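Local coordinates for protein rhino (Drosophila melanogaster, PDB 5XYV) that binds the N-terminal domain of Deadlock through its chromoshadow domain and probably takes part in specifying germline piRNA clusters, at residues Val42-Asn45 with Asp46-Ala50; Leu53-Ile56 with Lys57-Ser61. All coordinates share one frame; numbering follows the deposited sequence.

Overall arrangement
Two local contacts follow in series along the chromoshadow domain. Interaction 1 is the turn that leaves strand 39-43, an edge strand, within this chain, of the antiparallel sheet, and leads towards helix 52-61. Interaction 2 is a run of turns within that helix. Their centres lie about 13 Å apart, yet they touch: I55 CD1 rests 3.4 Å from I47 O, and I44 packs near F59. Both also face the second copy of Rhino, and in a reciprocal way, since K48 of interaction 1 pairs with E60 of the second subunit while E60 of interaction 2 pairs with K48 there. Turn and helix thus both contribute to the dimer interface.

Interaction 1 of 2, residues Val42-Asn45 with Asp46-Ala50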
# COMPACT_ATOMS: atom_id res chain seq x y z
N VAL B 42 10.49 7.60 -9.15
CA VAL B 42 9.88 6.86 -10.23
C VAL B 42 8.38 6.86 -9.98
O VAL B 42 7.95 6.53 -8.88
CB VAL B 42 10.43 5.43 -10.27
CG1 VAL B 42 9.48 4.49 -11.00
CG2 VAL B 42 11.83 5.43 -10.88
N HIS B 43 7.59 7.24 -10.97
CA HIS B 43 6.14 7.18 -10.79
C HIS B 43 5.72 5.73 -10.65
O HIS B 43 6.33 4.87 -11.29
CB HIS B 43 5.39 7.84 -11.94
CG HIS B 43 3.93 8.01 -11.68
ND1 HIS B 43 3.01 7.02 -11.95
CD2 HIS B 43 3.23 9.03 -11.14
CE1 HIS B 43 1.80 7.44 -11.62
NE2 HIS B 43 1.91 8.66 -11.11
N ILE B 44 4.71 5.45 -9.81
CA ILE B 44 4.39 4.05 -9.48
C ILE B 44 3.94 3.34 -10.74
O ILE B 44 4.14 2.12 -10.87
CB ILE B 44 3.29 3.91 -8.37
CG1 ILE B 44 3.13 2.44 -7.98
CG2 ILE B 44 1.93 4.46 -8.82
CD1 ILE B 44 2.26 2.23 -6.80
N ASN B 45 3.35 4.07 -11.67
CA ASN B 45 2.92 3.47 -12.93
C ASN B 45 4.09 2.93 -13.74
O ASN B 45 3.92 2.05 -14.57
CB ASN B 45 2.12 4.46 -13.77
CG ASN B 45 0.74 4.74 -13.20
OD1 ASN B 45 0.19 3.95 -12.44
ND2 ASN B 45 0.17 5.89 -13.57
N ASP B 46 5.28 3.48 -13.52
CA ASP B 46 6.44 3.08 -14.30
C ASP B 46 7.04 1.74 -13.85
O ASP B 46 7.84 1.14 -14.56
CB ASP B 46 7.53 4.16 -14.25
CG ASP B 46 7.14 5.43 -15.00
OD1 ASP B 46 6.28 5.36 -15.91
OD2 ASP B 46 7.73 6.49 -14.69
N ILE B 47 6.66 1.27 -12.67
CA ILE B 47 7.22 0.04 -12.11
C ILE B 47 6.19 -1.02 -11.73
O ILE B 47 6.57 -2.13 -11.39
CB ILE B 47 8.10 0.34 -10.87
CG1 ILE B 47 7.38 1.31 -9.94
CG2 ILE B 47 9.50 0.79 -11.26
CD1 ILE B 47 8.13 1.55 -8.61
N LYS B 48 4.91 -0.67 -11.76
CA LYS B 48 3.80 -1.59 -11.46
C LYS B 48 3.95 -2.97 -12.07
O LYS B 48 3.85 -3.98 -11.37
CB LYS B 48 2.48 -1.01 -11.96
CG LYS B 48 1.68 -0.35 -10.91
CD LYS B 48 0.49 0.32 -11.53
CE LYS B 48 0.04 1.38 -10.59
NZ LYS B 48 -1.45 1.44 -10.47
N GLU B 49 4.17 -3.00 -13.38
CA GLU B 49 4.08 -4.23 -14.14
C GLU B 49 5.39 -5.01 -14.19
O GLU B 49 5.40 -6.22 -14.41
CB GLU B 49 3.60 -3.91 -15.56
CG GLU B 49 2.29 -3.12 -15.58
CD GLU B 49 1.61 -3.15 -16.94
OE1 GLU B 49 2.18 -2.61 -17.92
OE2 GLU B 49 0.53 -3.75 -17.03
N ALA B 50 6.49 -4.30 -13.98
CA ALA B 50 7.81 -4.93 -13.94
C ALA B 50 8.10 -5.50 -12.57
O ALA B 50 8.74 -6.56 -12.46
CB ALA B 50 8.91 -3.92 -14.33
O HOH W 1 -1.42 4.61 -10.59
O HOH W 2 4.97 -0.87 -14.64
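The imidazole of H43 turns its edge to the chain that follows: D46 N lies beside that edge, near the ring plane, and N45 CA sits in the plane itself. F28 of strand 26-33 meets this ring edge-to-face. With CG anti to the backbone N (chi1 -170°), the imidazole stands beside its own carbonyl carbon, where ND1 accepts a bond from N45 N at 3.0 Å; the donor is tilted 29° from the ring plane. NE2, at the far end, is hydrogen-bonded to D26.

Two overlapping i to i+3 bonds bend the backbone. D46 N reaches H43 O at 2.8 Å, and I47 N reaches I44 O at 3.2 Å, each donor standing above the carbonyl plane. I44 O has a second donor, K48 N, at 3.0 Å, which approaches almost straight ahead of the carbonyl, at a C=O...N angle of 167°. On the buried side V42 CG1 touches I47 CG2 at 3.7 Å, and both residues continue onto strand 26-33. On the other side the side chains of N45 and K48 run alongside each other, with N45 OD1 3.2 Å from K48 CE. One water bridges N45 OD1 and K48 NZ; another spans N45 O and E49 N.

The lysine amine has its stronger partner in E60 of the second subunit, with which it forms a salt bridge, so the water held by N45 OD1 probably acts as a secondary partner of that amine. Because ND1 serves as an acceptor, the histidine is probably neutral with its proton on NE2, directed at D26. The imidazole therefore ties the start of the turn to the neighbouring strand, while K48 carries the turn's polar contact across the dimer interface.

Interaction 2 of 2, residues Leu53-Ile56 with Lys57-Ser61; sequences LQII and KYFES
L53 O receives K57 N at 2.9 Å, the first of four consecutive i to i+4 bonds that make 53-60 alpha-helical. Y58 N to Q54 O (3.0 Å), F59 N to I55 O (3.1 Å) and E60 N to I56 O (2.9 Å) continue the ladder. Near the C-terminal end, S61 OG donates back to Y58 O at 2.6 Å, a serine folded onto the preceding turn.

Among the side chains, I55 and F59 point the same way, one turn apart, and I55 CG2 touches ring atom F59 CE2 at 3.6 Å. F59 also brings its edge to I56 CA, which lies near the ring plane. I56 and E60, also one turn apart, cross at a slant: the glutamate's CG rests 3.4 Å from I56 O, and its OE2 lies 3.5 Å from I56 CG2. That carboxylate oxygen is salt-bridged to K48 of the second subunit, so the oxygen that lies against I56 CG2 has its charged partner across the dimer interface. Y58 leaves the helix in another direction, its CG anti to the backbone N (chi1 168°), and packs on I17, C20 and M29 of the sheet.

The helix serves several partners: I55 and Y58 pack on the sheet of their own chain, Y58 also reaches the Deadlock chain, and F59, which touches L27, stacks on F59 of the second subunit, where I56 meets I56. Such self-pairing of the C-terminal helix is the hallmark of chromoshadow dimers, as in the HP1 family.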
# COMPACT_ATOMS: atom_id res chain seq x y z
N LEU B 53 5.47 -7.64 -7.15
CA LEU B 53 5.61 -8.24 -5.82
C LEU B 53 6.57 -7.48 -4.92
O LEU B 53 6.43 -7.50 -3.70
CB LEU B 53 6.06 -9.70 -5.92
CG LEU B 53 5.07 -10.72 -6.48
CD1 LEU B 53 5.75 -12.06 -6.62
CD2 LEU B 53 3.87 -10.83 -5.55
N GLN B 54 7.55 -6.81 -5.52
CA GLN B 54 8.45 -6.00 -4.70
C GLN B 54 7.73 -4.77 -4.17
O GLN B 54 7.95 -4.36 -3.03
CB GLN B 54 9.69 -5.60 -5.50
CG GLN B 54 10.74 -6.68 -5.53
CD GLN B 54 11.96 -6.30 -6.33
OE1 GLN B 54 12.77 -5.48 -5.90
NE2 GLN B 54 12.13 -6.94 -7.48
N ILE B 55 6.85 -4.20 -4.98
CA ILE B 55 6.06 -3.04 -4.58
C ILE B 55 5.05 -3.42 -3.50
O ILE B 55 4.87 -2.69 -2.53
CB ILE B 55 5.32 -2.42 -5.80
CG1 ILE B 55 6.34 -1.91 -6.82
CG2 ILE B 55 4.38 -1.29 -5.36
CD1 ILE B 55 5.75 -1.49 -8.13
N ILE B 56 4.39 -4.57 -3.67
CA ILE B 56 3.45 -5.08 -2.69
C ILE B 56 4.16 -5.39 -1.37
O ILE B 56 3.63 -5.10 -0.29
CB ILE B 56 2.73 -6.34 -3.22
CG1 ILE B 56 1.76 -5.96 -4.33
CG2 ILE B 56 1.99 -7.07 -2.11
CD1 ILE B 56 1.19 -7.15 -5.06
N LYS B 57 5.37 -5.93 -1.45
CA LYS B 57 6.11 -6.24 -0.23
C LYS B 57 6.52 -4.98 0.50
O LYS B 57 6.57 -4.95 1.72
CB LYS B 57 7.33 -7.12 -0.52
CG LYS B 57 7.50 -8.24 0.52
CD LYS B 57 8.87 -8.93 0.46
CE LYS B 57 9.24 -9.36 -0.96
NZ LYS B 57 8.29 -10.38 -1.53
N TYR B 58 6.83 -3.92 -0.26
CA TYR B 58 7.13 -2.63 0.35
C TYR B 58 5.93 -2.09 1.10
O TYR B 58 6.08 -1.58 2.20
CB TYR B 58 7.59 -1.61 -0.70
CG TYR B 58 7.64 -0.20 -0.13
CD1 TYR B 58 8.70 0.21 0.65
CD2 TYR B 58 6.61 0.70 -0.36
CE1 TYR B 58 8.75 1.49 1.19
CE2 TYR B 58 6.64 1.97 0.17
CZ TYR B 58 7.71 2.36 0.94
OH TYR B 58 7.75 3.64 1.47
N PHE B 59 4.76 -2.16 0.49
CA PHE B 59 3.55 -1.71 1.17
C PHE B 59 3.26 -2.55 2.43
O PHE B 59 2.82 -2.02 3.44
CB PHE B 59 2.34 -1.74 0.23
CG PHE B 59 2.30 -0.59 -0.72
CD1 PHE B 59 2.28 0.72 -0.24
CD2 PHE B 59 2.26 -0.80 -2.09
CE1 PHE B 59 2.25 1.80 -1.11
CE2 PHE B 59 2.20 0.28 -2.98
CZ PHE B 59 2.20 1.58 -2.49
N GLU B 60 3.53 -3.85 2.36
CA GLU B 60 3.35 -4.74 3.52
C GLU B 60 4.24 -4.32 4.69
O GLU B 60 3.86 -4.51 5.84
CB GLU B 60 3.63 -6.20 3.15
CG GLU B 60 2.53 -6.92 2.40
CD GLU B 60 2.90 -8.36 2.05
OE1 GLU B 60 3.00 -9.20 2.98
OE2 GLU B 60 3.11 -8.67 0.84
N SER B 61 5.41 -3.76 4.39
CA SER B 61 6.38 -3.41 5.42
C SER B 61 5.95 -2.15 6.19
O SER B 61 6.40 -1.90 7.31
CB SER B 61 7.77 -3.18 4.82
OG SER B 61 7.81 -1.98 4.05